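Local coordinates for protein glycerophosphoryl diester phosphodiesterase (Parabacteroides distasonis, PDB 3MZ2) that probably hydrolyses glycerophosphodiesters, as a TIM-barrel member of the glycerophosphodiester phosphodiesterase family, at residues 12-17 / 21-26; 29-34 / 287-292; 57-62 / 267-272. All coordinates share one frame; numbering follows the deposited sequence.

Interaction 1 of 3, residues 12-17 / 21-26; sequences LQISNV and ISFYQY
I21 meets V17 one helical turn earlier. I21 N donates to V17 O at 2.9 Å. This is an i to i+4 bond of helix 17-23. The two side chains lean together along the same side of that turn, with V17 CG1 3.7 Å from I21 CD1. CG1 of V17 lies opposite its own backbone N (chi1 172°), which brings this branch to I21. F23 carries the rest of the contact. Its CG is also anti to the backbone N (chi1 -180°), and the ring reaches across to the chain that leads into the helix. The tip of I14 sits over one face of the ring, displaced toward its rim. I14 CD1 is 4.1 Å from the F23 ring centroid and 22° off the normal, a CH-pi contact. L12 crosses F23 at about a right angle, and its CD2, oblique to the ring, lies 4.0 Å from F23 CZ. Without the ring, as with an alanine here, I14 CD1 and L12 CD2 would probably lose their shared partner, and a gap would open between helix 17-23 and the chain around L12 and I14. Y24 turns out of the helix, and F23 CD2 stands 3.6 Å above the centre of the Y24 ring. N16 caps the start of the helix through OD1 to D19 N. Helix 17-23 folds back against the chain that follows strand 10-12. F288 meets the F23 ring edge-to-face, F289 of strand 289-291 touches both L12 and F23, and T63 of strand 63-70 touches L12 and Y24.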
loop_
_atom_site.group_PDB
_atom_site.type_symbol
_atom_site.label_atom_id
_atom_site.label_comp_id
_atom_site.label_asym_id
_atom_site.label_seq_id
_atom_site.Cartn_x
_atom_site.Cartn_y
_atom_site.Cartn_z
ATOM N N LEU A 12 -24.895 -10.706 -12.901
ATOM C CA LEU A 12 -24.132 -10.908 -14.113
ATOM C C LEU A 12 -24.057 -12.413 -14.449
ATOM O O LEU A 12 -23.990 -13.265 -13.549
ATOM C CB LEU A 12 -22.737 -10.333 -13.955
ATOM C CG LEU A 12 -22.597 -8.885 -13.488
ATOM C CD1 LEU A 12 -21.101 -8.519 -13.285
ATOM C CD2 LEU A 12 -23.280 -7.913 -14.470
ATOM N N GLN A 13 -24.041 -12.724 -15.727
ATOM C CA GLN A 13 -24.049 -14.099 -16.220
ATOM C C GLN A 13 -22.760 -14.399 -16.959
ATOM O O GLN A 13 -22.659 -14.188 -18.169
ATOM C CB GLN A 13 -25.286 -14.319 -17.081
ATOM C CG GLN A 13 -26.549 -14.043 -16.248
ATOM C CD GLN A 13 -26.788 -15.126 -15.195
ATOM O OE1 GLN A 13 -26.375 -15.018 -14.010
ATOM N NE2 GLN A 13 -27.422 -16.197 -15.629
ATOM N N ILE A 14 -21.763 -14.844 -16.193
ATOM C CA ILE A 14 -20.392 -15.032 -16.651
ATOM C C ILE A 14 -20.000 -16.423 -16.192
ATOM O O ILE A 14 -19.763 -16.649 -15.012
ATOM C CB ILE A 14 -19.484 -13.911 -16.081
ATOM C CG1 ILE A 14 -19.885 -12.544 -16.687
ATOM C CG2 ILE A 14 -18.019 -14.205 -16.371
ATOM C CD1 ILE A 14 -19.249 -11.362 -16.073
ATOM N N SER A 15 -19.976 -17.382 -17.111
ATOM C CA SER A 15 -19.816 -18.787 -16.715
ATOM C C SER A 15 -18.368 -19.238 -16.652
ATOM O O SER A 15 -18.097 -20.283 -16.081
ATOM C CB SER A 15 -20.515 -19.766 -17.672
ATOM O OG SER A 15 -21.836 -19.406 -18.000
ATOM N N ASN A 16 -17.452 -18.497 -17.265
ATOM C CA ASN A 16 -16.060 -18.943 -17.357
ATOM C C ASN A 16 -15.172 -17.765 -17.725
ATOM O O ASN A 16 -15.679 -16.694 -17.936
ATOM C CB ASN A 16 -15.942 -20.098 -18.379
ATOM C CG ASN A 16 -16.502 -19.720 -19.753
ATOM O OD1 ASN A 16 -16.309 -18.606 -20.214
ATOM N ND2 ASN A 16 -17.233 -20.642 -20.389
ATOM N N VAL A 17 -13.858 -17.970 -17.787
ATOM C CA VAL A 17 -12.921 -16.896 -18.086
ATOM C C VAL A 17 -13.157 -16.286 -19.486
ATOM O O VAL A 17 -13.087 -15.074 -19.630
ATOM C CB VAL A 17 -11.460 -17.314 -17.946
ATOM C CG1 VAL A 17 -10.531 -16.193 -18.470
ATOM C CG2 VAL A 17 -11.130 -17.606 -16.463
ATOM N N ILE A 21 -13.681 -12.308 -20.138
ATOM C CA ILE A 21 -12.905 -11.514 -21.122
ATOM C C ILE A 21 -13.864 -10.833 -22.092
ATOM O O ILE A 21 -13.774 -9.645 -22.354
ATOM C CB ILE A 21 -11.891 -12.425 -21.877
ATOM C CG1 ILE A 21 -10.762 -12.847 -20.952
ATOM C CG2 ILE A 21 -11.344 -11.768 -23.184
ATOM C CD1 ILE A 21 -9.952 -14.042 -21.474
ATOM N N SER A 22 -14.859 -11.585 -22.564
ATOM C CA SER A 22 -15.841 -11.004 -23.464
ATOM C C SER A 22 -16.588 -9.837 -22.845
ATOM O O SER A 22 -16.774 -8.776 -23.490
ATOM C CB SER A 22 -16.861 -12.055 -23.867
ATOM O OG SER A 22 -17.670 -11.575 -24.920
ATOM N N PHE A 23 -17.027 -10.036 -21.602
ATOM C CA PHE A 23 -17.769 -9.025 -20.847
ATOM C C PHE A 23 -16.991 -7.699 -20.856
ATOM O O PHE A 23 -17.563 -6.638 -21.083
ATOM C CB PHE A 23 -18.035 -9.522 -19.399
ATOM C CG PHE A 23 -18.815 -8.546 -18.513
ATOM C CD1 PHE A 23 -20.183 -8.342 -18.696
ATOM C CD2 PHE A 23 -18.181 -7.821 -17.522
ATOM C CE1 PHE A 23 -20.894 -7.488 -17.868
ATOM C CE2 PHE A 23 -18.881 -6.943 -16.716
ATOM C CZ PHE A 23 -20.238 -6.791 -16.893
ATOM N N TYR A 24 -15.686 -7.807 -20.668
ATOM C CA TYR A 24 -14.807 -6.638 -20.573
ATOM C C TYR A 24 -14.139 -6.232 -21.908
ATOM O O TYR A 24 -13.303 -5.328 -21.893
ATOM C CB TYR A 24 -13.735 -6.827 -19.475
ATOM C CG TYR A 24 -14.328 -6.564 -18.094
ATOM C CD1 TYR A 24 -14.856 -5.321 -17.781
ATOM C CD2 TYR A 24 -14.341 -7.558 -17.115
ATOM C CE1 TYR A 24 -15.421 -5.064 -16.563
ATOM C CE2 TYR A 24 -14.889 -7.308 -15.898
ATOM C CZ TYR A 24 -15.402 -6.044 -15.593
ATOM O OH TYR A 24 -16.004 -5.808 -14.352
ATOM N N GLN A 25 -14.495 -6.861 -23.025
ATOM C CA GLN A 25 -14.012 -6.404 -24.338
ATOM C C GLN A 25 -14.825 -5.183 -24.740
ATOM O O GLN A 25 -16.077 -5.259 -24.932
ATOM C CB GLN A 25 -14.116 -7.493 -25.423
ATOM C CG GLN A 25 -13.607 -7.072 -26.822
ATOM C CD GLN A 25 -12.079 -6.844 -26.885
ATOM O OE1 GLN A 25 -11.364 -7.041 -25.899
ATOM N NE2 GLN A 25 -11.582 -6.439 -28.060
ATOM N N TYR A 26 -14.141 -4.069 -24.886
ATOM C CA TYR A 26 -14.783 -2.844 -25.340
ATOM C C TYR A 26 -15.538 -3.081 -26.636
ATOM O O TYR A 26 -15.071 -3.744 -27.564
ATOM C CB TYR A 26 -13.787 -1.671 -25.476
ATOM C CG TYR A 26 -14.440 -0.418 -26.011
ATOM C CD1 TYR A 26 -15.162 0.421 -25.163
ATOM C CD2 TYR A 26 -14.390 -0.115 -27.357
ATOM C CE1 TYR A 26 -15.801 1.548 -25.652
ATOM C CE2 TYR A 26 -14.994 1.026 -27.839
ATOM C CZ TYR A 26 -15.692 1.852 -26.984
ATOM O OH TYR A 26 -16.325 2.988 -27.459
#

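Interaction 2 of 3, residues 29-34 / 287-292; sequences DRIPLI and KFFSTL
The backbones of 29-34 and 287-292 stay well apart. Their closest CA atoms, those of I31 and F288, are 10.1 Å from each other. Side chains therefore bridge the gap, and F289 does most of the reaching. I31 leads into strand 33-36, and F289 begins strand 289-291. I31 and F289 approach from opposite directions. I31 CD1 comes to 3.6 Å from F289 CE1, oblique to the ring. The CG2 branch of I31 is also near, 4.1 Å from F289 CZ. It lies anti to the backbone N of I31, while CG1, which bears CD1, is beside that N (chi1 -68°), so the two branches span the ring from CD1 to CZ. L33 approaches differently. Its CD2 lies at the ring edge, near the ring plane, 3.7 Å from F289 CZ. I31 CD1 thus meets the CE1 flank and L33 CD2 the CZ end. S283 also touches I31. Every touching atom across this contact is carbon. The two segments are probably held by van der Waals packing and the burial of apolar surface, with no directional bond to fix the angle. With 116 Å² buried, this is a small apolar contact joining the C-terminal tail to the chain entering strand 33-36.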
loop_
_atom_site.group_PDB
_atom_site.type_symbol
_atom_site.label_atom_id
_atom_site.label_comp_id
_atom_site.label_asym_id
_atom_site.label_seq_id
_atom_site.Cartn_x
_atom_site.Cartn_y
_atom_site.Cartn_z
ATOM N N ASP A 29 -21.300 -0.443 -28.645
ATOM C CA ASP A 29 -22.632 -0.508 -28.024
ATOM C C ASP A 29 -22.652 -1.001 -26.578
ATOM O O ASP A 29 -23.674 -1.466 -26.065
ATOM C CB ASP A 29 -23.578 -1.367 -28.864
ATOM C CG ASP A 29 -23.271 -2.847 -28.804
ATOM O OD1 ASP A 29 -22.207 -3.247 -28.284
ATOM O OD2 ASP A 29 -24.122 -3.629 -29.309
ATOM N N ARG A 30 -21.512 -0.911 -25.908
ATOM C CA ARG A 30 -21.420 -1.373 -24.534
ATOM C C ARG A 30 -22.441 -0.704 -23.609
ATOM O O ARG A 30 -22.887 0.421 -23.857
ATOM C CB ARG A 30 -20.002 -1.191 -23.980
ATOM C CG ARG A 30 -19.610 0.183 -23.463
ATOM C CD ARG A 30 -19.774 1.340 -24.520
ATOM N NE ARG A 30 -18.896 2.486 -24.248
ATOM C CZ ARG A 30 -18.775 3.592 -25.017
ATOM N NH1 ARG A 30 -19.500 3.774 -26.127
ATOM N NH2 ARG A 30 -17.911 4.542 -24.660
ATOM N N ILE A 31 -22.808 -1.439 -22.558
ATOM C CA ILE A 31 -23.691 -0.962 -21.490
ATOM C C ILE A 31 -22.820 -0.306 -20.419
ATOM O O ILE A 31 -21.855 -0.926 -19.953
ATOM C CB ILE A 31 -24.486 -2.136 -20.889
ATOM C CG1 ILE A 31 -25.482 -2.650 -21.940
ATOM C CG2 ILE A 31 -25.245 -1.748 -19.586
ATOM C CD1 ILE A 31 -26.176 -3.879 -21.503
ATOM N N PRO A 32 -23.188 0.911 -19.989
ATOM C CA PRO A 32 -22.424 1.528 -18.903
ATOM C C PRO A 32 -22.440 0.619 -17.685
ATOM O O PRO A 32 -23.522 0.095 -17.333
ATOM C CB PRO A 32 -23.197 2.836 -18.627
ATOM C CG PRO A 32 -23.773 3.191 -19.964
ATOM C CD PRO A 32 -24.169 1.832 -20.570
ATOM N N LEU A 33 -21.285 0.469 -17.042
ATOM C CA LEU A 33 -21.119 -0.426 -15.899
ATOM C C LEU A 33 -20.921 0.308 -14.572
ATOM O O LEU A 33 -20.437 1.438 -14.553
ATOM C CB LEU A 33 -19.962 -1.371 -16.153
ATOM C CG LEU A 33 -20.122 -2.267 -17.348
ATOM C CD1 LEU A 33 -18.899 -3.213 -17.420
ATOM C CD2 LEU A 33 -21.450 -3.118 -17.360
ATOM N N ILE A 34 -21.299 -0.310 -13.461
ATOM C CA ILE A 34 -21.140 0.253 -12.136
ATOM C C ILE A 34 -20.392 -0.730 -11.253
ATOM O O ILE A 34 -20.644 -1.966 -11.263
ATOM C CB ILE A 34 -22.488 0.560 -11.502
ATOM C CG1 ILE A 34 -23.306 1.575 -12.322
ATOM C CG2 ILE A 34 -22.337 1.143 -10.058
ATOM C CD1 ILE A 34 -24.759 1.869 -11.804
ATOM N N LYS A 287 -26.634 -9.828 -23.062
ATOM C CA LYS A 287 -26.662 -11.239 -22.669
ATOM C C LYS A 287 -26.014 -11.542 -21.315
ATOM O O LYS A 287 -26.250 -12.590 -20.728
ATOM C CB LYS A 287 -25.959 -12.063 -23.740
ATOM C CG LYS A 287 -24.495 -11.716 -23.944
ATOM C CD LYS A 287 -23.928 -12.642 -24.986
ATOM C CE LYS A 287 -22.459 -12.429 -25.222
ATOM N NZ LYS A 287 -21.954 -13.336 -26.305
ATOM N N PHE A 288 -25.167 -10.635 -20.834
ATOM C CA PHE A 288 -24.459 -10.837 -19.587
ATOM C C PHE A 288 -25.240 -10.454 -18.326
ATOM O O PHE A 288 -24.666 -10.520 -17.224
ATOM C CB PHE A 288 -23.120 -10.061 -19.614
ATOM C CG PHE A 288 -22.134 -10.586 -20.637
ATOM C CD1 PHE A 288 -21.560 -11.830 -20.470
ATOM C CD2 PHE A 288 -21.794 -9.839 -21.748
ATOM C CE1 PHE A 288 -20.675 -12.338 -21.406
ATOM C CE2 PHE A 288 -20.877 -10.353 -22.712
ATOM C CZ PHE A 288 -20.311 -11.570 -22.513
ATOM N N PHE A 289 -26.469 -10.002 -18.486
ATOM C CA PHE A 289 -27.254 -9.491 -17.376
ATOM C C PHE A 289 -28.508 -10.309 -17.189
ATOM O O PHE A 289 -29.222 -10.620 -18.157
ATOM C CB PHE A 289 -27.644 -8.036 -17.646
ATOM C CG PHE A 289 -26.486 -7.101 -17.701
ATOM C CD1 PHE A 289 -25.799 -6.898 -18.895
ATOM C CD2 PHE A 289 -26.056 -6.457 -16.566
ATOM C CE1 PHE A 289 -24.720 -6.047 -18.964
ATOM C CE2 PHE A 289 -24.976 -5.590 -16.633
ATOM C CZ PHE A 289 -24.313 -5.391 -17.832
ATOM N N SER A 290 -28.829 -10.599 -15.939
ATOM C CA SER A 290 -30.033 -11.358 -15.599
ATOM C C SER A 290 -30.493 -10.989 -14.191
ATOM O O SER A 290 -30.062 -9.975 -13.637
ATOM C CB SER A 290 -29.776 -12.868 -15.720
ATOM O OG SER A 290 -30.994 -13.600 -15.680
ATOM N N THR A 291 -31.397 -11.792 -13.628
ATOM C CA THR A 291 -31.898 -11.577 -12.280
ATOM C C THR A 291 -32.008 -12.918 -11.565
ATOM O O THR A 291 -32.149 -13.962 -12.186
ATOM C CB THR A 291 -33.286 -10.887 -12.237
ATOM O OG1 THR A 291 -34.233 -11.689 -12.908
ATOM C CG2 THR A 291 -33.261 -9.514 -12.893
ATOM N N LEU A 292 -31.946 -12.849 -10.253
ATOM C CA LEU A 292 -32.031 -14.002 -9.394
ATOM C C LEU A 292 -33.216 -13.675 -8.522
ATOM O O LEU A 292 -33.274 -12.596 -7.908
ATOM C CB LEU A 292 -30.740 -14.128 -8.595
ATOM C CG LEU A 292 -30.407 -15.407 -7.849
ATOM C CD1 LEU A 292 -30.990 -16.691 -8.533
ATOM C CD2 LEU A 292 -28.876 -15.435 -7.666
ATOM O OXT LEU A 292 -34.171 -14.455 -8.477
#

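Interaction 3 of 3, residues 57-62 / 267-272; sequences LSYTPA and RPIEVA. With SO4 (sulfate ion), chain F.
The end of helix 50-59 and the extended residues after it lie against the first turn of helix 268-275, with CA atoms 6.3 Å apart for Y59 and I269 and 6.2 Å apart for T60 and A272. I269 packs on the phenol ring of Y59. Its CG2 lies over one face, 4.0 Å from the Y59 ring centroid and 27° off the normal, a CH-pi contact. Its CD1 reaches the ring atom CD1 of Y59 at 3.5 Å. T60 fits against A272, with T60 CB and A272 CB at 3.5 Å, which is tight for two carbons. T60 OG1 is anti to the backbone N (chi1 -177°) and donates to P61 O at 2.9 Å, tilted out of the carbonyl plane. This bond ties the hydroxyl back to its own loop. R267, at the N-cap position, takes no part in this packing. Its NH1 forms a salt bridge with E270 OE2 at 3.1 Å, and its NH2 donates to O2 of a sulfate at 2.9 Å. K241 also binds that ion, which probably comes from the crystallisation liquor. R248 gives E270 a second charged partner. I34 of strand 33-36 touches T60, P268, V271 and A272. The C-terminal end of helix 50-59 meets the N-terminal turn of helix 268-275 over strand 33-36, which pairs with 63-70 and 262-265.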
loop_
_atom_site.group_PDB
_atom_site.type_symbol
_atom_site.label_atom_id
_atom_site.label_comp_id
_atom_site.label_asym_id
_atom_site.label_seq_id
_atom_site.Cartn_x
_atom_site.Cartn_y
_atom_site.Cartn_z
ATOM N N LEU A 57 -27.164 -4.983 -5.392
ATOM C CA LEU A 57 -27.736 -5.776 -6.481
ATOM C C LEU A 57 -29.260 -5.719 -6.620
ATOM O O LEU A 57 -29.792 -5.940 -7.716
ATOM C CB LEU A 57 -27.300 -7.218 -6.382
ATOM C CG LEU A 57 -25.806 -7.465 -6.556
ATOM C CD1 LEU A 57 -25.586 -8.962 -6.638
ATOM C CD2 LEU A 57 -25.191 -6.753 -7.757
ATOM N N SER A 58 -29.989 -5.414 -5.541
ATOM C CA SER A 58 -31.444 -5.254 -5.623
ATOM C C SER A 58 -31.854 -4.072 -6.511
ATOM O O SER A 58 -32.943 -4.059 -7.083
ATOM C CB SER A 58 -32.050 -5.075 -4.222
ATOM O OG SER A 58 -31.682 -6.139 -3.356
ATOM N N TYR A 59 -30.973 -3.072 -6.622
ATOM C CA TYR A 59 -31.207 -1.864 -7.440
ATOM C C TYR A 59 -30.466 -1.836 -8.782
ATOM O O TYR A 59 -30.946 -1.246 -9.749
ATOM C CB TYR A 59 -30.782 -0.624 -6.664
ATOM C CG TYR A 59 -31.577 -0.348 -5.424
ATOM C CD1 TYR A 59 -31.205 -0.884 -4.217
ATOM C CD2 TYR A 59 -32.683 0.510 -5.456
ATOM C CE1 TYR A 59 -31.925 -0.629 -3.049
ATOM C CE2 TYR A 59 -33.416 0.785 -4.291
ATOM C CZ TYR A 59 -33.022 0.204 -3.087
ATOM O OH TYR A 59 -33.708 0.443 -1.909
ATOM N N THR A 60 -29.284 -2.452 -8.852
ATOM C CA THR A 60 -28.493 -2.420 -10.042
ATOM C C THR A 60 -27.564 -3.593 -10.193
ATOM O O THR A 60 -27.028 -4.061 -9.199
ATOM C CB THR A 60 -27.644 -1.090 -10.060
ATOM O OG1 THR A 60 -26.892 -0.989 -11.279
ATOM C CG2 THR A 60 -26.697 -0.982 -8.829
ATOM N N PRO A 61 -27.290 -4.050 -11.434
ATOM C CA PRO A 61 -26.119 -4.918 -11.584
ATOM C C PRO A 61 -24.864 -4.147 -11.235
ATOM O O PRO A 61 -24.788 -2.955 -11.505
ATOM C CB PRO A 61 -26.134 -5.292 -13.074
ATOM C CG PRO A 61 -26.943 -4.299 -13.705
ATOM C CD PRO A 61 -27.909 -3.745 -12.735
ATOM N N ALA A 62 -23.902 -4.809 -10.598
ATOM C CA ALA A 62 -22.658 -4.167 -10.256
ATOM C C ALA A 62 -21.612 -5.248 -9.973
ATOM O O ALA A 62 -21.956 -6.380 -9.672
ATOM C CB ALA A 62 -22.836 -3.265 -9.019
ATOM N N ARG A 267 -21.447 5.210 -3.938
ATOM C CA ARG A 267 -22.872 5.400 -4.061
ATOM C C ARG A 267 -23.440 4.732 -5.314
ATOM O O ARG A 267 -24.091 5.380 -6.109
ATOM C CB ARG A 267 -23.191 6.889 -4.105
ATOM C CG ARG A 267 -22.658 7.722 -2.941
ATOM C CD ARG A 267 -22.979 9.196 -3.182
ATOM N NE ARG A 267 -22.446 10.068 -2.132
ATOM C CZ ARG A 267 -23.053 10.336 -0.973
ATOM N NH1 ARG A 267 -24.237 9.812 -0.696
ATOM N NH2 ARG A 267 -22.484 11.160 -0.093
ATOM N N PRO A 268 -23.189 3.423 -5.482
ATOM C CA PRO A 268 -23.586 2.758 -6.741
ATOM C C PRO A 268 -25.077 2.824 -7.101
ATOM O O PRO A 268 -25.445 2.783 -8.284
ATOM C CB PRO A 268 -23.148 1.316 -6.511
ATOM C CG PRO A 268 -23.121 1.161 -4.996
ATOM C CD PRO A 268 -22.623 2.467 -4.506
ATOM N N ILE A 269 -25.945 2.859 -6.088
ATOM C CA ILE A 269 -27.394 2.957 -6.295
ATOM C C ILE A 269 -27.720 4.326 -6.843
ATOM O O ILE A 269 -28.514 4.472 -7.777
ATOM C CB ILE A 269 -28.214 2.631 -5.042
ATOM C CG1 ILE A 269 -27.894 1.205 -4.551
ATOM C CG2 ILE A 269 -29.772 2.769 -5.368
ATOM C CD1 ILE A 269 -28.386 0.942 -3.156
ATOM N N GLU A 270 -27.060 5.363 -6.324
ATOM C CA GLU A 270 -27.290 6.701 -6.879
ATOM C C GLU A 270 -26.787 6.765 -8.311
ATOM O O GLU A 270 -27.410 7.421 -9.179
ATOM C CB GLU A 270 -26.589 7.775 -6.051
ATOM C CG GLU A 270 -27.214 8.067 -4.745
ATOM C CD GLU A 270 -26.614 9.317 -4.084
ATOM O OE1 GLU A 270 -26.271 10.286 -4.773
ATOM O OE2 GLU A 270 -26.470 9.304 -2.857
ATOM N N VAL A 271 -25.637 6.125 -8.575
ATOM C CA VAL A 271 -25.090 6.084 -9.921
ATOM C C VAL A 271 -26.118 5.427 -10.858
ATOM O O VAL A 271 -26.434 5.973 -11.923
ATOM C CB VAL A 271 -23.731 5.375 -10.021
ATOM C CG1 VAL A 271 -23.265 5.351 -11.480
ATOM C CG2 VAL A 271 -22.708 6.117 -9.202
ATOM N N ALA A 272 -26.661 4.299 -10.421
ATOM C CA ALA A 272 -27.664 3.578 -11.214
ATOM C C ALA A 272 -28.867 4.426 -11.518
ATOM O O ALA A 272 -29.316 4.497 -12.650
ATOM C CB ALA A 272 -28.113 2.302 -10.487
HETATM S S SO4 F . -19.335 12.147 1.738
HETATM O O1 SO4 F . -20.463 12.071 2.669
HETATM O O2 SO4 F . -19.829 12.137 0.359
HETATM O O3 SO4 F . -18.582 13.378 1.975
HETATM O O4 SO4 F . -18.443 11.012 1.971
#

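Overall arrangement
Interactions 1 and 2 have centres 10 Å apart, 2 and 3 are 12 Å apart, and 1 and 3 are 19 Å apart. Interaction 1 is local and closes first along the chain. Interaction 2 then joins the start of strand 33-36 to the C-terminal tail, and interaction 3 is nested within the long loop it closes. Strand 33-36 links the last two: its I34 packs on the residues of interaction 3. The first two share the small antiparallel sheet of 10-12 with 289-291. Interaction 2 brings the C-terminal tail to strand 33-36, which pairs with 262-265 in the closed barrel, and interaction 3 joins the helices that follow these two strands.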